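Local coordinates for protein aromatic amino acid aminotransferase I (Candida albicans WO-1, PDB 6HNU) that probably transfers amino groups between aromatic L-amino acids and 2-oxoglutarate, with pyridoxal 5'-phosphate as its cofactor, at residues Q231-A236 / F241-D246; T212-Q217 / P281-L286; T158-E163 / E196-R201; P182-E187 / P192-E197. All coordinates share one frame; numbering follows the deposited sequence. Where two conformers were deposited one is given.

Overall arrangement
All four contacts belong to the large mixed sheet and the elements packed on it. Contacts 3 and 4 share helix 192-200 and lie with their centres about 8 Å apart, on the neighbouring strands 158-162 and 179-186. Contact 1, about 11 Å from contact 3, adds helix 226-239 and strand 242-246; Phe241 CE2 packs on Met199 CG at 3.9 Å. Contact 2 is centred about 9 Å from contact 1, to which Glu245 OE1 ties it by a probable hydrogen bond of 2.9 Å to Phe283 N. Pyridoxal-5'-phosphate is met by segments of contacts 1 and 2, through Asp246 and Ile213, whereas contacts 3 and 4 lie away from it.

Contact 1: residues Q231-A236 / F241-D246; sequences QIYDIA and FLIIED. With PLP (pyridoxal-5'-phosphate), chain I.
Ala236 and Phe241 meet through backbone and ring together. The polar part is one bond: Phe241 N donates to Ala236 O over 3.1 Å, with an N-H...O angle of 155°, and uses a carbonyl lone pair in the carbonyl plane. It bridges the reversal between the late part of helix 226-239 and the start of the strand.

The aromatic part is a CH-pi contact. Ala236 CA stands 3.8 Å from the centroid of the Phe241 ring and 18° off its normal, hence over the face. Phe241 can present that face because its CG sits between the backbone N and the carbonyl carbon (chi1 59°). Ile235 CG2 reaches the edge of the same ring at CZ, 3.9 Å away.

The remaining packing is aliphatic and converges on Ile243 CD1. Ala236 CB lies 3.6 Å from this methyl, Tyr233 CA 4.0 Å and Ile232 CG2 4.1 Å. The Tyr233 hydroxyl turns elsewhere, to Asp287.

At the far end of the strand Asp246 OD2 comes within 2.8 Å of the cofactor's N1. Helix 226-239 and strand 242-246 complete a beta-alpha-beta unit with strand 209-212, whose Leu210 touches Ile232 and Phe241, while helix 192-200 packs against Ile235 and Phe241.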
loop_
_atom_site.group_PDB
_atom_site.type_symbol
_atom_site.label_atom_id
_atom_site.label_comp_id
_atom_site.label_asym_id
_atom_site.label_seq_id
_atom_site.Cartn_x
_atom_site.Cartn_y
_atom_site.Cartn_z
ATOM N N GLN B 231 15.493 2.019 30.528
ATOM C CA GLN B 231 16.903 1.570 30.392
ATOM C C GLN B 231 17.244 1.385 28.908
ATOM O O GLN B 231 18.366 1.710 28.521
ATOM C CB GLN B 231 17.088 0.266 31.149
ATOM C CG GLN B 231 17.149 0.462 32.656
ATOM C CD GLN B 231 17.218 -0.888 33.318
ATOM O OE1 GLN B 231 18.253 -1.280 33.840
ATOM N NE2 GLN B 231 16.138 -1.650 33.224
ATOM N N ILE B 232 16.316 0.839 28.131
ATOM C CA ILE B 232 16.531 0.574 26.671
ATOM C C ILE B 232 16.643 1.919 25.945
ATOM O O ILE B 232 17.574 2.066 25.117
ATOM C CB ILE B 232 15.455 -0.369 26.100
ATOM C CG1 ILE B 232 15.626 -1.794 26.633
ATOM C CG2 ILE B 232 15.462 -0.346 24.580
ATOM C CD1 ILE B 232 14.358 -2.627 26.637
ATOM N N TYR B 233 15.797 2.888 26.293
ATOM C CA TYR B 233 15.858 4.260 25.713
ATOM C C TYR B 233 17.246 4.853 25.981
ATOM O O TYR B 233 17.906 5.373 25.060
ATOM C CB TYR B 233 14.712 5.148 26.221
ATOM C CG TYR B 233 14.706 6.469 25.505
ATOM C CD1 TYR B 233 14.254 6.541 24.192
ATOM C CD2 TYR B 233 15.322 7.588 26.034
ATOM C CE1 TYR B 233 14.313 7.706 23.458
ATOM C CE2 TYR B 233 15.363 8.780 25.319
ATOM C CZ TYR B 233 14.870 8.837 24.021
ATOM O OH TYR B 233 14.932 9.984 23.285
ATOM N N ASP B 234 17.747 4.711 27.213
ATOM C CA ASP B 234 19.098 5.231 27.591
ATOM C C ASP B 234 20.186 4.574 26.726
ATOM O O ASP B 234 21.143 5.268 26.330
ATOM C CB ASP B 234 19.367 5.064 29.094
ATOM C CG ASP B 234 18.536 5.989 29.964
ATOM O OD1 ASP B 234 17.909 6.856 29.413
ATOM O OD2 ASP B 234 18.497 5.783 31.185
ATOM N N ILE B 235 20.060 3.290 26.431
ATOM C CA ILE B 235 21.034 2.568 25.566
ATOM C C ILE B 235 20.942 3.129 24.144
ATOM O O ILE B 235 21.987 3.423 23.556
ATOM C CB ILE B 235 20.770 1.062 25.642
ATOM C CG1 ILE B 235 21.051 0.558 27.063
ATOM C CG2 ILE B 235 21.556 0.312 24.591
ATOM C CD1 ILE B 235 20.435 -0.764 27.326
ATOM N N ALA B 236 19.728 3.345 23.626
ATOM C CA ALA B 236 19.541 3.908 22.257
ATOM C C ALA B 236 20.207 5.289 22.211
ATOM O O ALA B 236 20.870 5.592 21.243
ATOM C CB ALA B 236 18.066 3.967 21.931
ATOM N N PHE B 241 21.287 4.916 18.208
ATOM C CA PHE B 241 20.476 4.163 17.231
ATOM C C PHE B 241 19.016 4.537 17.514
ATOM O O PHE B 241 18.722 5.042 18.620
ATOM C CB PHE B 241 20.787 2.659 17.227
ATOM C CG PHE B 241 20.592 1.928 18.535
ATOM C CD1 PHE B 241 19.324 1.554 18.970
ATOM C CD2 PHE B 241 21.676 1.588 19.322
ATOM C CE1 PHE B 241 19.166 0.931 20.197
ATOM C CE2 PHE B 241 21.517 0.918 20.525
ATOM C CZ PHE B 241 20.263 0.580 20.951
ATOM N N LEU B 242 18.140 4.338 16.534
ATOM C CA LEU B 242 16.691 4.620 16.702
ATOM C C LEU B 242 15.995 3.454 17.392
ATOM O O LEU B 242 16.496 2.320 17.412
ATOM C CB LEU B 242 16.032 4.877 15.342
ATOM C CG LEU B 242 16.715 5.907 14.453
ATOM C CD1 LEU B 242 16.209 5.814 13.043
ATOM C CD2 LEU B 242 16.535 7.293 14.999
ATOM N N ILE B 243 14.791 3.705 17.882
ATOM C CA ILE B 243 13.926 2.601 18.356
ATOM C C ILE B 243 12.684 2.637 17.486
ATOM O O ILE B 243 12.047 3.712 17.402
ATOM C CB ILE B 243 13.592 2.708 19.858
ATOM C CG1 ILE B 243 14.816 2.503 20.748
ATOM C CG2 ILE B 243 12.457 1.764 20.227
ATOM C CD1 ILE B 243 14.589 2.912 22.188
ATOM N N ILE B 244 12.370 1.500 16.882
ATOM C CA ILE B 244 11.150 1.365 16.076
ATOM C C ILE B 244 10.226 0.516 16.928
ATOM O O ILE B 244 10.521 -0.676 17.104
ATOM C CB ILE B 244 11.442 0.734 14.695
ATOM C CG1 ILE B 244 12.620 1.365 13.947
ATOM C CG2 ILE B 244 10.170 0.675 13.870
ATOM C CD1 ILE B 244 12.539 2.877 13.675
ATOM N N GLU B 245 9.146 1.123 17.392
ATOM C CA GLU B 245 8.173 0.467 18.280
ATOM C C GLU B 245 6.975 0.167 17.376
ATOM O O GLU B 245 6.209 1.063 16.981
ATOM C CB GLU B 245 7.897 1.191 19.619
ATOM C CG GLU B 245 7.176 2.537 19.563
ATOM C CD GLU B 245 6.843 3.170 20.909
ATOM O OE1 GLU B 245 6.902 2.450 21.947
ATOM O OE2 GLU B 245 6.380 4.376 20.920
ATOM N N ASP B 246 6.856 -1.104 17.052
ATOM C CA ASP B 246 5.776 -1.640 16.218
ATOM C C ASP B 246 4.686 -2.083 17.177
ATOM O O ASP B 246 4.814 -3.133 17.814
ATOM C CB ASP B 246 6.313 -2.723 15.295
ATOM C CG ASP B 246 5.276 -3.382 14.441
ATOM O OD1 ASP B 246 4.090 -2.886 14.402
ATOM O OD2 ASP B 246 5.658 -4.401 13.809
HETATM N N1 PLP I . 3.366 -5.888 13.388
HETATM C C2 PLP I . 3.275 -6.918 14.233
HETATM C C2A PLP I . 4.377 -7.140 15.209
HETATM C C3 PLP I . 2.181 -7.780 14.210
HETATM O O3 PLP I . 2.186 -8.854 15.057
HETATM C C4 PLP I . 1.163 -7.562 13.260
HETATM C C4A PLP I . 0.022 -8.472 13.197
HETATM C C5 PLP I . 1.255 -6.454 12.406
HETATM C C6 PLP I . 2.379 -5.671 12.491
HETATM C C5A PLP I . 0.241 -6.203 11.318
HETATM O O4P PLP I . -0.168 -4.808 11.302
HETATM P P PLP I . -1.097 -4.189 10.230
HETATM O O1P PLP I . -1.294 -2.800 10.794
HETATM O O2P PLP I . -2.385 -5.059 10.199
HETATM O O3P PLP I . -0.355 -4.221 8.896
#

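Contact 2: residues T212-Q217 / P281-L286; sequences TICTGQ and PSFISL. With PLP (pyridoxal-5'-phosphate), chain I.
The wall of the pyridoxal-5'-phosphate pocket continues into the protein here: Ile213 faces the cofactor, with its CD1 3.2 Å from the cofactor methyl C2A, and its neighbours Thr212 and Cys214 meet Phe283 instead. Cys214 makes a sulfur-aromatic contact at the ring edge. Its SG is 4.9 Å from the Phe283 centroid and 81° off the ring normal, which rules out a position over the face. The nearest ring atom to SG is Phe283 CE2 at 3.7 Å, and Cys214 CB approaches the same edge in the ring plane.

Thr212 adds its methyl, CG2, obliquely at 4.0 Å from Phe283 CE2. A chi1 of 180° puts this methyl between the backbone N and the carbonyl carbon, and OG1 on the other branch, where it bonds Glu162 OE2.

Phe283 lies at the start of a weakly bonded helical turn, with Ser282 in the N-cap position. The serine OG accepts from Ser285 N over 2.8 Å, and Ser285 OG returns a bond of 2.7 Å to Ser282 O. Two further amides here are taken up by one carboxylate of strand 242-246, Glu245, whose OE1 accepts from Phe283 N and OE2 from Ile284 N. Phe283 also packs on Ile243 of that strand and on Arg229 of helix 226-239.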
loop_
_atom_site.group_PDB
_atom_site.type_symbol
_atom_site.label_atom_id
_atom_site.label_comp_id
_atom_site.label_asym_id
_atom_site.label_seq_id
_atom_site.Cartn_x
_atom_site.Cartn_y
_atom_site.Cartn_z
ATOM N N THR B 212 11.205 -3.355 18.123
ATOM C CA THR B 212 10.569 -3.909 19.324
ATOM C C THR B 212 9.056 -3.907 19.170
ATOM O O THR B 212 8.456 -2.862 18.885
ATOM C CB THR B 212 11.081 -3.218 20.601
ATOM O OG1 THR B 212 10.418 -3.807 21.708
ATOM C CG2 THR B 212 10.847 -1.724 20.661
ATOM N N ILE B 213 8.450 -5.046 19.448
ATOM C CA ILE B 213 6.978 -5.114 19.645
ATOM C C ILE B 213 6.778 -5.096 21.152
ATOM O O ILE B 213 6.584 -6.171 21.754
ATOM C CB ILE B 213 6.425 -6.372 18.956
ATOM C CG1 ILE B 213 6.965 -6.518 17.534
ATOM C CG2 ILE B 213 4.914 -6.364 18.990
ATOM C CD1 ILE B 213 6.923 -7.926 16.974
ATOM N N CYS B 214 6.845 -3.912 21.770
ATOM C CA CYS B 214 7.179 -3.856 23.192
ATOM C C CYS B 214 5.938 -4.122 24.052
ATOM O O CYS B 214 6.136 -4.431 25.213
ATOM C CB CYS B 214 7.907 -2.571 23.528
ATOM S SG CYS B 214 7.136 -1.079 22.877
ATOM N N THR B 215 4.727 -3.988 23.510
ATOM C CA THR B 215 3.450 -4.245 24.218
ATOM C C THR B 215 2.737 -5.460 23.622
ATOM O O THR B 215 2.290 -5.396 22.461
ATOM C CB THR B 215 2.543 -3.009 24.216
ATOM O OG1 THR B 215 3.350 -1.881 24.573
ATOM C CG2 THR B 215 1.392 -3.154 25.184
ATOM N N GLY B 216 2.593 -6.546 24.381
ATOM C CA GLY B 216 1.920 -7.747 23.848
ATOM C C GLY B 216 2.795 -8.397 22.778
ATOM O O GLY B 216 2.271 -8.769 21.670
ATOM N N GLN B 217 4.096 -8.388 23.034
ATOM C CA GLN B 217 5.183 -8.833 22.129
ATOM C C GLN B 217 4.760 -10.137 21.436
ATOM O O GLN B 217 4.207 -11.003 22.097
ATOM C CB GLN B 217 6.456 -9.049 22.925
ATOM C CG GLN B 217 7.759 -9.027 22.143
ATOM C CD GLN B 217 8.126 -10.319 21.438
ATOM O OE1 GLN B 217 7.698 -11.414 21.813
ATOM N NE2 GLN B 217 8.923 -10.178 20.386
ATOM N N PRO B 281 3.946 3.602 29.721
ATOM C CA PRO B 281 4.564 4.613 28.859
ATOM C C PRO B 281 5.126 4.000 27.561
ATOM O O PRO B 281 5.843 3.007 27.625
ATOM C CB PRO B 281 5.711 5.164 29.715
ATOM C CG PRO B 281 5.909 4.090 30.749
ATOM C CD PRO B 281 4.515 3.607 31.070
ATOM N N SER B 282 4.817 4.630 26.433
ATOM C CA SER B 282 5.417 4.315 25.110
ATOM C C SER B 282 6.869 4.794 25.080
ATOM O O SER B 282 7.264 5.673 25.896
ATOM C CB SER B 282 4.658 4.990 23.993
ATOM O OG SER B 282 4.724 6.410 24.184
ATOM N N PHE B 283 7.652 4.272 24.131
ATOM C CA PHE B 283 8.977 4.857 23.836
ATOM C C PHE B 283 8.784 6.287 23.317
ATOM O O PHE B 283 9.621 7.184 23.710
ATOM C CB PHE B 283 9.805 4.007 22.896
ATOM C CG PHE B 283 10.392 2.798 23.548
ATOM C CD1 PHE B 283 11.520 2.915 24.346
ATOM C CD2 PHE B 283 9.799 1.552 23.368
ATOM C CE1 PHE B 283 12.072 1.796 24.940
ATOM C CE2 PHE B 283 10.358 0.433 23.942
ATOM C CZ PHE B 283 11.503 0.555 24.730
ATOM N N ILE B 284 7.732 6.574 22.529
ATOM C CA ILE B 284 7.532 8.001 22.114
ATOM C C ILE B 284 7.395 8.885 23.364
ATOM O O ILE B 284 7.944 10.007 23.316
ATOM C CB ILE B 284 6.275 8.118 21.222
ATOM C CG1 ILE B 284 6.480 7.523 19.827
ATOM C CG2 ILE B 284 5.755 9.552 21.153
ATOM C CD1 ILE B 284 7.477 8.270 18.994
ATOM N N SER B 285 6.649 8.464 24.382
ATOM C CA SER B 285 6.444 9.277 25.617
ATOM C C SER B 285 7.796 9.563 26.283
ATOM O O SER B 285 7.919 10.644 26.919
ATOM C CB SER B 285 5.453 8.692 26.573
ATOM O OG SER B 285 6.008 7.627 27.339
ATOM N N LEU B 286 8.796 8.689 26.119
ATOM C CA LEU B 286 10.119 8.825 26.766
ATOM C C LEU B 286 11.077 9.620 25.888
ATOM O O LEU B 286 12.219 9.845 26.312
ATOM C CB LEU B 286 10.702 7.427 27.013
ATOM C CG LEU B 286 9.911 6.547 27.986
ATOM C CD1 LEU B 286 10.578 5.178 28.168
ATOM C CD2 LEU B 286 9.792 7.230 29.343
HETATM N N1 PLP I . 3.366 -5.888 13.388
HETATM C C2 PLP I . 3.275 -6.918 14.233
HETATM C C2A PLP I . 4.377 -7.140 15.209
HETATM C C3 PLP I . 2.181 -7.780 14.210
HETATM O O3 PLP I . 2.186 -8.854 15.057
HETATM C C4 PLP I . 1.163 -7.562 13.260
HETATM C C4A PLP I . 0.022 -8.472 13.197
HETATM C C5 PLP I . 1.255 -6.454 12.406
HETATM C C6 PLP I . 2.379 -5.671 12.491
HETATM C C5A PLP I . 0.241 -6.203 11.318
HETATM O O4P PLP I . -0.168 -4.808 11.302
HETATM P P PLP I . -1.097 -4.189 10.230
HETATM O O1P PLP I . -1.294 -2.800 10.794
HETATM O O2P PLP I . -2.385 -5.059 10.199
HETATM O O3P PLP I . -0.355 -4.221 8.896
#

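Contact 3: residues T158-E163 / E196-R201; sequences TILVEE and EELMSR
Leu160 and Leu198 mark where the backbones come nearest, with their CA atoms 10.3 Å apart. One segment is strand 158-162, the other the last turn of a helix that ends at Ser200. At that separation no backbone bond spans the gap, and side chains alone make the contact, burying 97 Å² in all.

Leu160 supplies both methyls from the strand side. Its CD2 meets Leu198 CD2 end to end at 4.2 Å, and its CD1 lies 4.1 Å from Met199 SD, these two side chains meeting at an oblique angle. The methionine points its CB past the strand, but its chain is bent at chi2 and again at chi3, both -49°, and these two bends bring the sulfur back toward Leu160. Leu198 instead has CG trans to its backbone N (chi1 -177°), and its CB already heads for the strand.

The helix end is tied within itself. Ser200 OG donates to Glu197 O over 2.7 Å, tilted from the carbonyl plane. Arg201, which has left helical geometry, forms a long ion pair, NH1 being 4.0 Å from Glu197 OE2.

Leu160 also touches Leu210 on strand 209-212. Met199 packs on Tyr239 of helix 226-239, and Glu196 salt-bridges Lys238 there; the two helices lie side by side on one face of the sheet. Helix 192-200 links strands 179-186 and 209-212 across strand 158-162, which lies between them, making a beta-alpha-beta crossover.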
loop_
_atom_site.group_PDB
_atom_site.type_symbol
_atom_site.label_atom_id
_atom_site.label_comp_id
_atom_site.label_asym_id
_atom_site.label_seq_id
_atom_site.Cartn_x
_atom_site.Cartn_y
_atom_site.Cartn_z
ATOM N N THR B 158 22.847 -3.611 9.682
ATOM C CA THR B 158 22.290 -4.413 10.791
ATOM C C THR B 158 21.201 -3.629 11.504
ATOM O O THR B 158 21.375 -2.405 11.768
ATOM C CB THR B 158 23.398 -4.827 11.772
ATOM O OG1 THR B 158 24.211 -5.739 11.044
ATOM C CG2 THR B 158 22.878 -5.529 13.008
ATOM N N ILE B 159 20.158 -4.353 11.881
ATOM C CA ILE B 159 19.183 -3.920 12.929
ATOM C C ILE B 159 19.202 -4.914 14.090
ATOM O O ILE B 159 19.573 -6.112 13.886
ATOM C CB ILE B 159 17.775 -3.766 12.333
ATOM C CG1 ILE B 159 17.215 -5.081 11.791
ATOM C CG2 ILE B 159 17.837 -2.682 11.285
ATOM C CD1 ILE B 159 15.721 -5.038 11.532
ATOM N N LEU B 160 18.795 -4.448 15.273
ATOM C CA LEU B 160 18.564 -5.336 16.419
ATOM C C LEU B 160 17.076 -5.669 16.432
ATOM O O LEU B 160 16.250 -4.727 16.212
ATOM C CB LEU B 160 19.007 -4.666 17.721
ATOM C CG LEU B 160 20.451 -4.146 17.729
ATOM C CD1 LEU B 160 20.710 -3.397 19.008
ATOM C CD2 LEU B 160 21.408 -5.303 17.563
ATOM N N VAL B 161 16.776 -6.948 16.660
ATOM C CA VAL B 161 15.388 -7.474 16.803
ATOM C C VAL B 161 15.327 -8.302 18.081
ATOM O O VAL B 161 16.373 -8.826 18.488
ATOM C CB VAL B 161 14.920 -8.285 15.585
ATOM C CG1 VAL B 161 15.005 -7.489 14.275
ATOM C CG2 VAL B 161 15.692 -9.598 15.441
ATOM N N GLU B 162 14.120 -8.448 18.650
ATOM C CA GLU B 162 13.831 -9.394 19.745
ATOM C C GLU B 162 14.213 -10.803 19.269
ATOM O O GLU B 162 13.926 -11.151 18.115
ATOM C CB GLU B 162 12.386 -9.231 20.216
ATOM C CG GLU B 162 12.220 -7.895 20.912
ATOM C CD GLU B 162 10.837 -7.275 20.930
ATOM O OE1 GLU B 162 10.099 -7.440 19.951
ATOM O OE2 GLU B 162 10.568 -6.549 21.904
ATOM N N GLU B 163 14.843 -11.612 20.122
ATOM C CA GLU B 163 15.395 -12.908 19.646
ATOM C C GLU B 163 14.264 -13.844 19.233
ATOM O O GLU B 163 14.546 -14.721 18.440
ATOM C CB GLU B 163 16.313 -13.590 20.663
ATOM C CG GLU B 163 15.577 -14.206 21.828
ATOM C CD GLU B 163 16.466 -14.957 22.816
ATOM O OE1 GLU B 163 16.416 -14.616 23.992
ATOM O OE2 GLU B 163 17.153 -15.870 22.406
ATOM N N GLU B 196 22.910 -3.629 26.545
ATOM C CA GLU B 196 24.007 -2.691 26.877
ATOM C C GLU B 196 25.344 -3.381 26.585
ATOM O O GLU B 196 26.224 -2.745 26.032
ATOM C CB GLU B 196 23.947 -2.263 28.347
ATOM C CG GLU B 196 25.149 -1.464 28.835
ATOM C CD GLU B 196 25.430 -0.139 28.154
ATOM O OE1 GLU B 196 24.471 0.583 27.859
ATOM O OE2 GLU B 196 26.603 0.219 28.020
ATOM N N GLU B 197 25.500 -4.614 27.051
ATOM C CA GLU B 197 26.775 -5.379 26.949
ATOM C C GLU B 197 27.073 -5.567 25.455
ATOM O O GLU B 197 28.217 -5.305 25.045
ATOM C CB GLU B 197 26.676 -6.719 27.683
ATOM C CG GLU B 197 27.778 -7.715 27.300
ATOM C CD GLU B 197 29.140 -7.226 27.713
ATOM O OE1 GLU B 197 29.181 -6.285 28.544
ATOM O OE2 GLU B 197 30.167 -7.771 27.220
ATOM N N LEU B 198 26.082 -6.031 24.695
ATOM C CA LEU B 198 26.188 -6.246 23.229
ATOM C C LEU B 198 26.711 -4.969 22.563
ATOM O O LEU B 198 27.598 -5.059 21.706
ATOM C CB LEU B 198 24.817 -6.638 22.691
ATOM C CG LEU B 198 24.754 -6.972 21.203
ATOM C CD1 LEU B 198 25.623 -8.172 20.874
ATOM C CD2 LEU B 198 23.321 -7.254 20.795
ATOM N N MET B 199 26.140 -3.816 22.907
ATOM C CA MET B 199 26.533 -2.522 22.310
ATOM C C MET B 199 27.919 -2.114 22.809
ATOM O O MET B 199 28.655 -1.534 22.032
ATOM C CB MET B 199 25.493 -1.442 22.619
ATOM C CG MET B 199 24.188 -1.615 21.844
ATOM S SD MET B 199 24.349 -1.891 20.044
ATOM C CE MET B 199 25.468 -0.578 19.564
ATOM N N SER B 200 28.265 -2.349 24.072
ATOM C CA SER B 200 29.534 -1.830 24.656
ATOM C C SER B 200 30.732 -2.409 23.891
ATOM O O SER B 200 31.751 -1.733 23.884
ATOM C CB SER B 200 29.666 -2.110 26.130
ATOM O OG SER B 200 29.810 -3.511 26.323
ATOM N N ARG B 201 30.607 -3.600 23.298
ATOM C CA ARG B 201 31.711 -4.281 22.555
ATOM C C ARG B 201 31.374 -4.388 21.063
ATOM O O ARG B 201 31.994 -5.228 20.356
ATOM C CB ARG B 201 32.010 -5.656 23.147
ATOM C CG ARG B 201 30.835 -6.321 23.838
ATOM C CD ARG B 201 31.020 -7.814 23.994
ATOM N NE ARG B 201 30.383 -8.439 22.844
ATOM C CZ ARG B 201 29.162 -8.994 22.804
ATOM N NH1 ARG B 201 28.398 -9.078 23.896
ATOM N NH2 ARG B 201 28.737 -9.486 21.640
#

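Contact 4: residues P182-E187 / P192-E197; sequences PVTMDE and PEKLEE
Val183 and Leu195 cross at a slant, and so do Thr184 and Lys194, two successive pairs that run in opposite chain directions. In the inner, buried pair, Val183 CG1 touches Leu195 CD1 at 4.1 Å and Leu195 CB at 4.2 Å. Neither CB points directly at the other segment; a leucine chi1 of 172°, which sets CG opposite the amide nitrogen, swings CD1 across the valine, where it meets CG1.

In the outer pair both CB atoms point toward the partner segment, though the side chains then pass at an angle. Lys194 CD rests against Thr184 at 3.7 Å from CG2 and equally far from CB. The lysine stays extended through chi2 and chi3 and bends at chi4 (-59°), so its aliphatic part makes the contact and the ammonium is carried beyond it. No hydrogen bond crosses between the segments. CA separations of 6.4 Å for Val183 and Leu195 and 6.8 Å for Thr184 and Lys194 show how closely helix and strand approach.

Val183 and Leu195 both also pack on Leu160. Such packing is characteristic of a beta-alpha-beta crossover: after the short antiparallel strand 189-190, helix 192-200 passes over strand 158-162 to reach the parallel strand 209-212, within the alpha/beta domain of this aminotransferase family.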
loop_
_atom_site.group_PDB
_atom_site.type_symbol
_atom_site.label_atom_id
_atom_site.label_comp_id
_atom_site.label_asym_id
_atom_site.label_seq_id
_atom_site.Cartn_x
_atom_site.Cartn_y
_atom_site.Cartn_z
ATOM N N PRO B 182 19.773 -10.842 16.871
ATOM C CA PRO B 182 18.800 -11.082 17.934
ATOM C C PRO B 182 19.314 -10.567 19.290
ATOM O O PRO B 182 20.538 -10.624 19.604
ATOM C CB PRO B 182 18.614 -12.592 17.902
ATOM C CG PRO B 182 19.954 -13.106 17.456
ATOM C CD PRO B 182 20.479 -12.077 16.474
ATOM N N VAL B 183 18.382 -9.981 20.042
ATOM C CA VAL B 183 18.601 -9.406 21.383
ATOM C C VAL B 183 17.958 -10.360 22.397
ATOM O O VAL B 183 16.790 -10.703 22.219
ATOM C CB VAL B 183 18.005 -7.985 21.455
ATOM C CG1 VAL B 183 18.105 -7.390 22.848
ATOM C CG2 VAL B 183 18.656 -7.066 20.421
ATOM N N THR B 184 18.701 -10.748 23.436
ATOM C CA THR B 184 18.306 -11.818 24.364
ATOM C C THR B 184 17.129 -11.330 25.222
ATOM O O THR B 184 17.129 -10.124 25.644
ATOM C CB THR B 184 19.492 -12.317 25.182
ATOM O OG1 THR B 184 20.445 -12.800 24.227
ATOM C CG2 THR B 184 19.045 -13.370 26.175
ATOM N N MET B 185 16.149 -12.218 25.370
ATOM C CA MET B 185 14.913 -11.972 26.139
ATOM C C MET B 185 14.850 -12.914 27.343
ATOM O O MET B 185 15.461 -13.999 27.308
ATOM C CB MET B 185 13.666 -12.205 25.296
ATOM C CG MET B 185 13.595 -11.289 24.102
ATOM S SD MET B 185 12.367 -11.853 22.955
ATOM C CE MET B 185 10.887 -11.047 23.572
ATOM N N ASP B 186 14.084 -12.514 28.340
ATOM C CA ASP B 186 13.547 -13.464 29.338
ATOM C C ASP B 186 12.022 -13.426 29.163
ATOM O O ASP B 186 11.552 -12.953 28.118
ATOM C CB ASP B 186 14.087 -13.144 30.735
ATOM C CG ASP B 186 13.634 -11.804 31.310
ATOM O OD1 ASP B 186 12.776 -11.127 30.674
ATOM O OD2 ASP B 186 14.191 -11.408 32.358
ATOM N N GLU B 187 11.269 -13.982 30.088
ATOM C CA GLU B 187 9.802 -14.074 29.936
ATOM C C GLU B 187 9.189 -12.669 30.007
ATOM O O GLU B 187 8.035 -12.557 29.670
ATOM C CB GLU B 187 9.187 -15.005 30.975
ATOM C CG GLU B 187 9.310 -14.495 32.396
ATOM C CD GLU B 187 10.429 -15.112 33.212
ATOM O OE1 GLU B 187 11.606 -15.160 32.710
ATOM O OE2 GLU B 187 10.118 -15.515 34.366
ATOM N N PRO B 192 17.718 -5.546 29.404
ATOM C CA PRO B 192 18.547 -4.381 29.116
ATOM C C PRO B 192 20.052 -4.592 29.322
ATOM O O PRO B 192 20.796 -4.115 28.481
ATOM C CB PRO B 192 17.962 -3.328 30.062
ATOM C CG PRO B 192 16.509 -3.759 30.156
ATOM C CD PRO B 192 16.650 -5.250 30.361
ATOM N N GLU B 193 20.492 -5.269 30.412
ATOM C CA GLU B 193 21.948 -5.458 30.659
ATOM C C GLU B 193 22.622 -6.127 29.434
ATOM O O GLU B 193 23.713 -5.719 29.073
ATOM C CB GLU B 193 22.234 -6.281 31.922
ATOM C CG GLU B 193 23.665 -6.807 31.962
ATOM C CD GLU B 193 24.097 -7.581 33.198
ATOM O OE1 GLU B 193 23.221 -8.085 33.880
ATOM O OE2 GLU B 193 25.319 -7.681 33.447
ATOM N N LYS B 194 22.040 -7.142 28.836
ATOM C CA LYS B 194 22.701 -7.897 27.735
ATOM C C LYS B 194 22.710 -7.059 26.445
ATOM O O LYS B 194 23.741 -7.123 25.703
ATOM C CB LYS B 194 21.978 -9.210 27.505
ATOM C CG LYS B 194 22.014 -10.177 28.669
ATOM C CD LYS B 194 21.290 -11.446 28.339
ATOM C CE LYS B 194 21.320 -12.497 29.429
ATOM N NZ LYS B 194 22.711 -12.879 29.747
ATOM N N LEU B 195 21.684 -6.218 26.254
ATOM C CA LEU B 195 21.651 -5.232 25.140
ATOM C C LEU B 195 22.763 -4.190 25.330
ATOM O O LEU B 195 23.513 -3.928 24.364
ATOM C CB LEU B 195 20.258 -4.590 25.049
ATOM C CG LEU B 195 20.174 -3.434 24.056
ATOM C CD1 LEU B 195 20.401 -3.946 22.644
ATOM C CD2 LEU B 195 18.832 -2.741 24.137
ATOM N N GLU B 196 22.910 -3.629 26.545
ATOM C CA GLU B 196 24.007 -2.691 26.877
ATOM C C GLU B 196 25.344 -3.381 26.585
ATOM O O GLU B 196 26.224 -2.745 26.032
ATOM C CB GLU B 196 23.947 -2.263 28.347
ATOM C CG GLU B 196 25.149 -1.464 28.835
ATOM C CD GLU B 196 25.430 -0.139 28.154
ATOM O OE1 GLU B 196 24.471 0.583 27.859
ATOM O OE2 GLU B 196 26.603 0.219 28.020
ATOM N N GLU B 197 25.500 -4.614 27.051
ATOM C CA GLU B 197 26.775 -5.379 26.949
ATOM C C GLU B 197 27.073 -5.567 25.455
ATOM O O GLU B 197 28.217 -5.305 25.045
ATOM C CB GLU B 197 26.676 -6.719 27.683
ATOM C CG GLU B 197 27.778 -7.715 27.300
ATOM C CD GLU B 197 29.140 -7.226 27.713
ATOM O OE1 GLU B 197 29.181 -6.285 28.544
ATOM O OE2 GLU B 197 30.167 -7.771 27.220
#